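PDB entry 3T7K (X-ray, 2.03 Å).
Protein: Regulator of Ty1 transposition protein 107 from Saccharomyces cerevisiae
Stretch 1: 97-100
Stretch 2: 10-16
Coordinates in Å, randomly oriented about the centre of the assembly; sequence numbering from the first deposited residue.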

# COMPACT_ATOMS: atom_id res chain seq x y z
N LYS C 97 -32.03 6.47 0.42
CA LYS C 97 -33.45 6.44 0.74
C LYS C 97 -33.65 6.57 2.25
O LYS C 97 -34.37 7.45 2.73
CB LYS C 97 -34.07 5.12 0.24
CG LYS C 97 -35.58 4.98 0.43
CD LYS C 97 -36.12 3.85 -0.46
CE LYS C 97 -37.41 3.24 0.08
NZ LYS C 97 -38.60 4.11 -0.14
N GLN C 98 -32.99 5.69 3.00
CA GLN C 98 -33.06 5.68 4.46
C GLN C 98 -32.57 7.00 5.05
O GLN C 98 -33.17 7.54 5.98
CB GLN C 98 -32.22 4.52 5.00
CG GLN C 98 -32.62 4.03 6.37
CD GLN C 98 -31.87 2.78 6.75
OE1 GLN C 98 -30.72 2.85 7.21
NE2 GLN C 98 -32.50 1.62 6.56
N ILE C 99 -31.47 7.52 4.51
CA ILE C 99 -30.90 8.76 5.02
C ILE C 99 -31.84 9.95 4.84
O ILE C 99 -31.84 10.88 5.65
CB ILE C 99 -29.55 9.05 4.35
CG1 ILE C 99 -28.53 7.97 4.75
CG2 ILE C 99 -29.05 10.45 4.70
CD1 ILE C 99 -27.39 8.48 5.60
N HIS C 100 -32.65 9.91 3.78
CA HIS C 100 -33.57 11.01 3.47
C HIS C 100 -34.98 10.83 4.06
O HIS C 100 -35.45 9.71 4.28
CB HIS C 100 -33.65 11.22 1.96
CG HIS C 100 -32.44 11.89 1.38
ND1 HIS C 100 -31.99 13.12 1.82
CD2 HIS C 100 -31.59 11.51 0.40
CE1 HIS C 100 -30.92 13.46 1.13
NE2 HIS C 100 -30.65 12.50 0.26
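Stretch 2 10-16: KILARFN

Stretch 2 enters as the last part of a helix that begins earlier in the chain, with phi/psi of -60/-50 at Lys10 and -51/-41 at Ile11. Leu12 shifts to -91/-9, and Phe15, at -104/139, is extended. Two backbone hydrogen bonds lie within the stretch: Ala13 N to Lys10 O at 3.1 Å and Phe15 N to Leu12 O at 3.2 Å, both spanning three residues. Stretch 1 is likewise helical through Ile99, and a weak bond of 3.2 Å joins His100 N to Lys97 O.

The register pairs Ile99 with Leu12, CA to CA 7.6 Å, and His100 with Ile11, CA to CA 7.3 Å. Sequence thus rises along one stretch as it falls along the other at these two pairs, and the separations leave room for side chains between the backbones.

Apolar packing centres on Ile99, which is buried and gives up 79 Å² of the 243 Å² covered in total. Its CG2 lies 3.8 Å from CG2 of Ile11, and its CD1 lies 3.8 Å from CD2 of Leu12. The CA-to-CB bond of Ile11 points toward stretch 1; that of Leu12 runs sideways, yet the end of its side chain comes nearer, with chi1 at m and chi2 at t.

The second group gathers at backbone carbonyls. Ile99 O is 3.8 Å from Ile11 CG2 and 4.0 Å from Phe15 CE1, while Gln98 O is 4.2 Å from Phe15 CZ; both oxygens lie at the edge of the Phe15 ring, near its plane. Arg14 NH2 stands 3.8 Å from Ile99 O, too long for a hydrogen bond, and Arg14 lacks a modelled NE.

Ile11 CG2 lies oblique to the His100 ring, with ND1 of His100 4.4 Å away. The two Ile99 side-chain contacts, with Ile11 and Leu12, are apolar packing; no hydrogen bond crosses among the modelled atoms.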

# COMPACT_ATOMS: atom_id res chain seq x y z
N LYS C 10 -26.98 18.94 8.33
CA LYS C 10 -28.32 19.06 8.89
C LYS C 10 -29.07 17.75 8.69
O LYS C 10 -29.65 17.20 9.63
CB LYS C 10 -29.09 20.22 8.27
CG LYS C 10 -30.55 20.28 8.69
CD LYS C 10 -30.69 20.33 10.20
CE LYS C 10 -32.14 20.15 10.64
NZ LYS C 10 -32.28 20.25 12.12
N ILE C 11 -29.06 17.24 7.46
CA ILE C 11 -29.67 15.95 7.17
C ILE C 11 -29.16 14.88 8.14
O ILE C 11 -29.93 14.05 8.63
CB ILE C 11 -29.36 15.48 5.73
CG1 ILE C 11 -29.95 16.46 4.70
CG2 ILE C 11 -29.85 14.06 5.52
CD1 ILE C 11 -31.46 16.45 4.66
N LEU C 12 -27.86 14.92 8.43
CA LEU C 12 -27.21 13.88 9.23
C LEU C 12 -27.20 14.20 10.73
O LEU C 12 -26.84 13.36 11.56
CB LEU C 12 -25.78 13.64 8.73
CG LEU C 12 -25.66 13.03 7.33
CD1 LEU C 12 -24.23 13.12 6.83
CD2 LEU C 12 -26.15 11.59 7.31
N ALA C 13 -27.60 15.42 11.08
CA ALA C 13 -27.70 15.81 12.48
C ALA C 13 -28.69 14.89 13.17
O ALA C 13 -28.51 14.51 14.32
CB ALA C 13 -28.14 17.27 12.59
N ARG C 14 -29.73 14.52 12.43
CA ARG C 14 -30.82 13.73 12.98
C ARG C 14 -30.42 12.32 13.40
O ARG C 14 -31.24 11.59 13.98
CB ARG C 14 -31.97 13.66 11.96
CG ARG C 14 -33.23 13.03 12.51
CD ARG C 14 -34.34 13.02 11.47
CZ ARG C 14 -33.83 10.95 10.22
NH1 ARG C 14 -34.03 10.22 11.31
NH2 ARG C 14 -33.50 10.36 9.08
N PHE C 15 -29.19 11.91 13.13
CA PHE C 15 -28.74 10.56 13.50
C PHE C 15 -27.83 10.54 14.73
O PHE C 15 -26.96 11.40 14.89
CB PHE C 15 -28.07 9.85 12.32
CG PHE C 15 -29.01 9.58 11.19
CD1 PHE C 15 -29.13 10.48 10.14
CD2 PHE C 15 -29.79 8.44 11.17
CE1 PHE C 15 -30.00 10.25 9.10
CE2 PHE C 15 -30.66 8.19 10.13
CZ PHE C 15 -30.77 9.10 9.10
N ASN C 16 -28.05 9.57 15.61
CA ASN C 16 -27.24 9.42 16.82
C ASN C 16 -25.79 9.09 16.50
O ASN C 16 -24.86 9.58 17.15
CB ASN C 16 -27.83 8.34 17.72
CG ASN C 16 -28.61 8.91 18.89
OD1 ASN C 16 -28.19 9.88 19.52
ND2 ASN C 16 -29.76 8.31 19.19